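Local coordinates for AT-rich interactive domain-containing protein 4 (Arabidopsis thaliana, PDB 6LQF) that binds DNA and the trimethylated histone H3 tail through an ARID-PHD cassette, and as an ISWI component regulates the floral transition in Arabidopsis, at residues Arg71-Arg76 / Asn83-Lys88; Gly89-Lys94 / Asn109-His114. All coordinates share one frame; numbering follows the deposited sequence.

Interaction 1: residues Arg71-Arg76 / Asn83-Lys88; sequences REVVSR and NGINWK. With nucleotides of chain D.
W87 looks two ways: its indole is buried against V73 of helix 66-74, while its backbone N donates a 2.8 Å bond to OP1 of DG5 in DNA chain D. This links the ARID domain core to the sugar-phosphate backbone. The far end of the indole does the packing, with CH2 of W87 lying 3.5 Å from CG2 of V73. On the pyrrole side of the ring, NE1 is held by the carbonyl of G82. I85 lays its CG2 over one face of the indole, offset toward the rim at 3.8 Å above the plane, and sends its CD1 across V73 at about a right angle.

CG1 of I85 also meets R76, whose CB lies 4.0 Å away. Beyond CG the R76 chain is extended, and its guanidinium reaches back to E72. NH1 of R76 grips E72 twice in the guanidinium plane, through the backbone O and, in a salt bridge, through OE1 at 2.8 Å on its anti lone pair. The bound histone peptide meets the same polar group, through OE1 of E72 and NE of R76.

At the helix start, N86 is the N-cap, its OD1 taking the N-H of G89. Its amide also serves the DNA: ND2 of N86 donates to OP1 of DA4 of chain D at 2.8 Å, nearly straight at 170°.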
# COMPACT_ATOMS: atom_id res chain seq x y z
N ARG A 71 1.15 4.08 -1.62
CA ARG A 71 0.71 3.30 -2.81
C ARG A 71 0.46 1.84 -2.44
O ARG A 71 -0.55 1.25 -2.89
CB ARG A 71 1.72 3.40 -3.93
CG ARG A 71 1.73 4.83 -4.50
CD ARG A 71 2.42 4.97 -5.81
NE ARG A 71 3.79 4.56 -5.74
CZ ARG A 71 4.59 4.52 -6.81
NH1 ARG A 71 4.10 4.84 -8.01
NH2 ARG A 71 5.86 4.15 -6.69
N GLU A 72 1.33 1.27 -1.62
CA GLU A 72 1.17 -0.14 -1.31
C GLU A 72 -0.06 -0.40 -0.44
O GLU A 72 -0.75 -1.44 -0.57
CB GLU A 72 2.41 -0.69 -0.62
CG GLU A 72 3.64 -0.75 -1.54
CD GLU A 72 3.38 -1.44 -2.90
OE1 GLU A 72 2.67 -2.47 -2.93
OE2 GLU A 72 3.90 -0.98 -3.97
N VAL A 73 -0.40 0.53 0.42
CA VAL A 73 -1.55 0.34 1.31
C VAL A 73 -2.86 0.61 0.59
O VAL A 73 -3.80 -0.22 0.71
CB VAL A 73 -1.44 1.24 2.56
CG1 VAL A 73 -2.78 1.24 3.37
CG2 VAL A 73 -0.31 0.71 3.43
N VAL A 74 -2.92 1.67 -0.23
CA VAL A 74 -4.23 1.96 -0.82
C VAL A 74 -4.53 0.94 -1.93
O VAL A 74 -5.70 0.63 -2.18
CB VAL A 74 -4.39 3.38 -1.32
CG1 VAL A 74 -4.21 4.33 -0.12
CG2 VAL A 74 -3.36 3.73 -2.43
N SER A 75 -3.49 0.39 -2.57
CA SER A 75 -3.71 -0.65 -3.62
C SER A 75 -4.31 -1.91 -3.03
O SER A 75 -4.89 -2.72 -3.78
CB SER A 75 -2.43 -0.95 -4.34
OG SER A 75 -1.52 -1.65 -3.54
N ARG A 76 -4.18 -2.09 -1.71
CA ARG A 76 -4.72 -3.27 -1.02
C ARG A 76 -6.01 -2.99 -0.25
O ARG A 76 -6.51 -3.86 0.49
CB ARG A 76 -3.69 -3.86 -0.09
CG ARG A 76 -2.53 -4.47 -0.91
CD ARG A 76 -1.44 -4.94 -0.01
NE ARG A 76 -0.43 -5.71 -0.75
CZ ARG A 76 0.58 -5.16 -1.41
NH1 ARG A 76 0.73 -3.85 -1.46
NH2 ARG A 76 1.46 -5.94 -2.05
N ASN A 83 -4.08 -5.91 9.57
CA ASN A 83 -3.08 -6.95 9.46
C ASN A 83 -3.41 -7.89 8.30
O ASN A 83 -2.71 -8.89 8.09
CB ASN A 83 -2.93 -7.70 10.80
CG ASN A 83 -2.23 -6.84 11.84
OD1 ASN A 83 -1.46 -5.95 11.54
ND2 ASN A 83 -2.57 -7.07 13.11
N GLY A 84 -4.47 -7.60 7.54
CA GLY A 84 -4.70 -8.27 6.27
C GLY A 84 -3.73 -7.81 5.18
O GLY A 84 -3.70 -8.40 4.07
N ILE A 85 -2.93 -6.79 5.51
CA ILE A 85 -1.77 -6.34 4.69
C ILE A 85 -0.53 -6.95 5.34
O ILE A 85 -0.42 -6.94 6.57
CB ILE A 85 -1.72 -4.80 4.64
CG1 ILE A 85 -2.87 -4.29 3.78
CG2 ILE A 85 -0.34 -4.27 4.14
CD1 ILE A 85 -3.15 -2.79 3.97
N ASN A 86 0.39 -7.49 4.55
CA ASN A 86 1.67 -7.92 5.07
C ASN A 86 2.60 -6.72 5.03
O ASN A 86 3.17 -6.37 4.00
CB ASN A 86 2.23 -9.07 4.23
CG ASN A 86 3.55 -9.62 4.73
OD1 ASN A 86 4.14 -9.04 5.65
ND2 ASN A 86 4.04 -10.74 4.15
N TRP A 87 2.74 -6.06 6.19
CA TRP A 87 3.46 -4.78 6.25
C TRP A 87 4.96 -5.01 6.09
O TRP A 87 5.59 -4.38 5.25
CB TRP A 87 3.15 -4.08 7.60
CG TRP A 87 1.72 -3.65 7.68
CD1 TRP A 87 0.66 -4.41 8.06
CD2 TRP A 87 1.20 -2.38 7.31
NE1 TRP A 87 -0.53 -3.70 7.94
CE2 TRP A 87 -0.20 -2.42 7.51
CE3 TRP A 87 1.79 -1.18 6.87
CZ2 TRP A 87 -1.01 -1.31 7.24
CZ3 TRP A 87 0.98 -0.07 6.65
CH2 TRP A 87 -0.42 -0.16 6.83
N LYS A 88 5.54 -5.90 6.87
CA LYS A 88 6.97 -6.18 6.69
C LYS A 88 7.33 -6.76 5.33
O LYS A 88 8.32 -6.36 4.66
CB LYS A 88 7.47 -7.09 7.80
CG LYS A 88 8.94 -7.41 7.70
CD LYS A 88 9.47 -7.83 9.10
CE LYS A 88 10.97 -8.15 9.13
NZ LYS A 88 11.92 -6.98 8.93
P DG D 5 3.29 -7.68 9.60
OP1 DG D 5 2.25 -7.42 8.60
OP2 DG D 5 4.63 -6.99 9.44
O5' DG D 5 2.70 -7.32 11.01
C5' DG D 5 1.39 -7.80 11.32
C4' DG D 5 1.11 -7.63 12.81
O4' DG D 5 1.92 -8.57 13.56
C3' DG D 5 1.41 -6.25 13.37
O3' DG D 5 0.41 -5.96 14.41
C2' DG D 5 2.80 -6.44 13.95
C1' DG D 5 2.73 -7.87 14.49
N9 DG D 5 4.02 -8.54 14.55
C8 DG D 5 4.93 -8.68 13.54
N7 DG D 5 6.03 -9.28 13.91
C5 DG D 5 5.81 -9.58 15.25
C6 DG D 5 6.62 -10.26 16.18
O6 DG D 5 7.76 -10.73 16.00
N1 DG D 5 6.03 -10.31 17.46
C2 DG D 5 4.77 -9.87 17.74
N2 DG D 5 4.34 -10.00 19.00
N3 DG D 5 4.00 -9.25 16.86
C4 DG D 5 4.57 -9.17 15.63
P DA D 4 6.89 -12.58 6.31
OP1 DA D 4 6.31 -12.07 5.03
OP2 DA D 4 8.34 -12.38 6.58
O5' DA D 4 6.09 -11.85 7.51
C5' DA D 4 4.66 -11.94 7.53
C4' DA D 4 4.11 -11.37 8.81
O4' DA D 4 4.56 -12.21 9.92
C3' DA D 4 4.57 -9.94 9.10
O3' DA D 4 3.46 -9.26 9.64
C2' DA D 4 5.61 -10.17 10.17
C1' DA D 4 4.96 -11.32 10.95
N9 DA D 4 5.85 -12.04 11.82
C8 DA D 4 7.12 -12.49 11.58
N7 DA D 4 7.65 -13.13 12.62
C5 DA D 4 6.66 -13.08 13.57
C6 DA D 4 6.59 -13.57 14.91
N6 DA D 4 7.60 -14.19 15.53
N1 DA D 4 5.47 -13.32 15.59
C2 DA D 4 4.45 -12.72 14.99
N3 DA D 4 4.39 -12.24 13.74
C4 DA D 4 5.54 -12.47 13.09

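Interaction 2: residues Gly89-Lys94 / Asn109-His114; sequences GQVFSK and NTLKRH. With nucleotides of chain D.
L111 reaches from helix 107-118 to V91 and F92, and the apolar contact rests on one methyl group. CD1 of L111 meets CB of F92 at 3.9 Å and CG1 of V91 at 4.2 Å. CD1 of L111 stands anti to CA (chi2 177°), which carries that branch across the gap between the two backbones. F92 offers the root of its side chain to L111 rather than its ring, which stacks edge-to-face with H98. L59 of strand 58-59 touches both F92 and L111.

The two helices belong to the DNA-binding ARID domain, whose family is grouped with helix-turn-helix folds, and 107-118 presents side chains to both a base and the backbone of the DNA. Polar contacts to chain D come from N109 and K112 of this helix. N109 donates through ND2 to OP2 of DA6 at 2.9 Å, with an N-H...acceptor angle of 157°. K112 takes the second non-bridging oxygen of that phosphate, its NZ lying 3.2 Å from OP1 of DA6. A bend in the lysine chain at chi3 (80°) brings the amino group there, and OD1 of N83 is a further partner for it.

Base contact is by van der Waals approach: OD1 of N109 lies 3.4 Å from the methyl carbon C7 of DT7, a group that thymine displays in the major groove.

Within 89-94, where the helix widens into a pi-type turn, OG of S93 bonds back to the O of G89, reaching it from above the carbonyl plane. Q90 meets the PHD finger and the bound peptide, its NE2 donating to the O of A172 and to a polar side chain of the peptide.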
# COMPACT_ATOMS: atom_id res chain seq x y z
N GLY A 89 6.51 -7.71 4.88
CA GLY A 89 6.84 -8.49 3.70
C GLY A 89 6.40 -7.95 2.36
O GLY A 89 6.99 -8.32 1.33
N GLN A 90 5.36 -7.13 2.30
CA GLN A 90 4.87 -6.61 1.02
C GLN A 90 4.82 -5.09 0.97
O GLN A 90 4.82 -4.54 -0.12
CB GLN A 90 3.45 -7.14 0.72
CG GLN A 90 3.46 -8.60 0.33
CD GLN A 90 2.05 -9.10 0.03
OE1 GLN A 90 1.27 -8.39 -0.65
NE2 GLN A 90 1.72 -10.31 0.52
N VAL A 91 4.81 -4.38 2.11
CA VAL A 91 4.80 -2.92 2.03
C VAL A 91 6.23 -2.42 2.14
O VAL A 91 6.71 -1.66 1.26
CB VAL A 91 3.95 -2.30 3.15
CG1 VAL A 91 3.99 -0.77 3.15
CG2 VAL A 91 2.52 -2.78 2.95
N PHE A 92 6.89 -2.83 3.23
CA PHE A 92 8.28 -2.41 3.48
C PHE A 92 9.20 -2.77 2.33
O PHE A 92 10.09 -2.00 2.00
CB PHE A 92 8.76 -3.02 4.81
CG PHE A 92 10.18 -2.63 5.23
CD1 PHE A 92 10.56 -1.30 5.31
CD2 PHE A 92 11.08 -3.61 5.60
CE1 PHE A 92 11.84 -0.95 5.77
CE2 PHE A 92 12.35 -3.28 6.05
CZ PHE A 92 12.73 -1.94 6.13
N SER A 93 9.00 -3.92 1.70
CA SER A 93 9.85 -4.38 0.60
C SER A 93 9.82 -3.49 -0.63
O SER A 93 10.73 -3.58 -1.47
CB SER A 93 9.42 -5.81 0.27
OG SER A 93 8.07 -5.77 -0.16
N LYS A 94 8.83 -2.61 -0.75
CA LYS A 94 8.68 -1.71 -1.90
C LYS A 94 9.13 -0.31 -1.58
O LYS A 94 9.07 0.60 -2.45
CB LYS A 94 7.23 -1.62 -2.34
CG LYS A 94 6.61 -2.91 -2.81
CD LYS A 94 7.38 -3.44 -4.00
CE LYS A 94 7.11 -2.61 -5.22
NZ LYS A 94 5.67 -2.69 -5.58
N ASN A 109 4.66 -2.72 12.83
CA ASN A 109 4.05 -1.80 13.79
C ASN A 109 4.48 -0.33 13.53
O ASN A 109 3.67 0.60 13.60
CB ASN A 109 4.44 -2.23 15.21
CG ASN A 109 3.74 -1.40 16.28
OD1 ASN A 109 4.30 -0.41 16.74
ND2 ASN A 109 2.54 -1.82 16.69
N THR A 110 5.78 -0.15 13.26
CA THR A 110 6.29 1.18 12.96
C THR A 110 5.61 1.79 11.74
O THR A 110 5.19 2.97 11.76
CB THR A 110 7.80 1.10 12.77
OG1 THR A 110 8.40 0.69 14.01
CG2 THR A 110 8.33 2.47 12.43
N LEU A 111 5.45 0.99 10.67
CA LEU A 111 4.81 1.52 9.47
C LEU A 111 3.34 1.88 9.71
O LEU A 111 2.85 2.87 9.18
CB LEU A 111 4.91 0.51 8.32
CG LEU A 111 6.30 0.37 7.73
CD1 LEU A 111 6.27 -0.70 6.68
CD2 LEU A 111 6.76 1.68 7.09
N LYS A 112 2.63 1.06 10.50
CA LYS A 112 1.26 1.39 10.81
C LYS A 112 1.17 2.70 11.60
O LYS A 112 0.29 3.52 11.30
CB LYS A 112 0.61 0.23 11.61
CG LYS A 112 0.38 -0.97 10.68
CD LYS A 112 0.05 -2.23 11.49
CE LYS A 112 -1.36 -2.18 11.88
NZ LYS A 112 -1.74 -3.42 12.71
N ARG A 113 2.11 2.95 12.54
CA ARG A 113 2.11 4.20 13.30
C ARG A 113 2.42 5.38 12.37
O ARG A 113 1.79 6.44 12.45
CB ARG A 113 3.12 4.09 14.43
CG ARG A 113 2.72 3.20 15.58
CD ARG A 113 3.59 3.39 16.84
NE ARG A 113 5.01 3.21 16.59
CZ ARG A 113 5.85 4.20 16.27
NH1 ARG A 113 5.39 5.44 16.15
NH2 ARG A 113 7.13 3.96 16.06
N HIS A 114 3.37 5.21 11.45
CA HIS A 114 3.68 6.32 10.55
C HIS A 114 2.51 6.57 9.60
O HIS A 114 2.26 7.73 9.23
CB HIS A 114 4.91 6.02 9.69
CG HIS A 114 6.22 6.07 10.43
ND1 HIS A 114 6.57 7.10 11.28
CD2 HIS A 114 7.31 5.25 10.36
CE1 HIS A 114 7.79 6.90 11.72
NE2 HIS A 114 8.27 5.79 11.19
P DA D 6 0.51 -4.71 15.37
OP1 DA D 6 -0.82 -4.30 15.62
OP2 DA D 6 1.43 -3.75 14.86
O5' DA D 6 1.17 -5.32 16.66
C5' DA D 6 0.51 -6.29 17.45
C4' DA D 6 1.06 -6.31 18.86
O4' DA D 6 2.36 -6.93 18.89
C3' DA D 6 1.23 -4.95 19.52
O3' DA D 6 0.89 -5.13 20.89
C2' DA D 6 2.70 -4.65 19.28
C1' DA D 6 3.35 -6.01 19.33
N9 DA D 6 4.52 -6.18 18.48
C8 DA D 6 4.61 -5.83 17.16
N7 DA D 6 5.74 -6.19 16.59
C5 DA D 6 6.45 -6.77 17.62
C6 DA D 6 7.73 -7.34 17.67
N6 DA D 6 8.55 -7.41 16.63
N1 DA D 6 8.14 -7.86 18.85
C2 DA D 6 7.31 -7.81 19.89
N3 DA D 6 6.09 -7.30 19.96
C4 DA D 6 5.72 -6.79 18.79
P DT D 7 0.94 -3.93 21.94
OP1 DT D 7 -0.04 -4.21 22.95
OP2 DT D 7 0.93 -2.68 21.28
O5' DT D 7 2.36 -4.13 22.59
C5' DT D 7 2.63 -5.33 23.26
C4' DT D 7 4.02 -5.30 23.85
O4' DT D 7 4.97 -5.48 22.79
C3' DT D 7 4.40 -4.00 24.56
O3' DT D 7 4.79 -4.44 25.85
C2' DT D 7 5.56 -3.47 23.74
C1' DT D 7 6.10 -4.71 23.07
N1 DT D 7 6.78 -4.47 21.80
C2 DT D 7 8.01 -5.03 21.60
O2 DT D 7 8.57 -5.68 22.45
N3 DT D 7 8.55 -4.81 20.37
C4 DT D 7 7.99 -4.09 19.33
O4 DT D 7 8.59 -3.98 18.29
C5 DT D 7 6.68 -3.55 19.60
C7 DT D 7 6.00 -2.75 18.54
C6 DT D 7 6.15 -3.77 20.80

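How the interactions relate
Interactions 1 and 2 lie about 8 Å apart, centre to centre, inside one ARID domain, and follow one another along the chain. Helix 87-91 is common to both: its beginning packs toward helix 66-74 in interaction 1, and V91 and F92 pack against helix 107-118 in interaction 2. The two contacts touch directly. I85 packs on V91, W87 on K112, and R76 NH2 lies 2.8 Å from Q90 OE1, a probable hydrogen bond. Their phosphate contacts run consecutively along chain D, from DA4 and DG5 to DA6. Peptide contacts at R76 and Q90 are consistent with this small region joining DNA binding to histone reading.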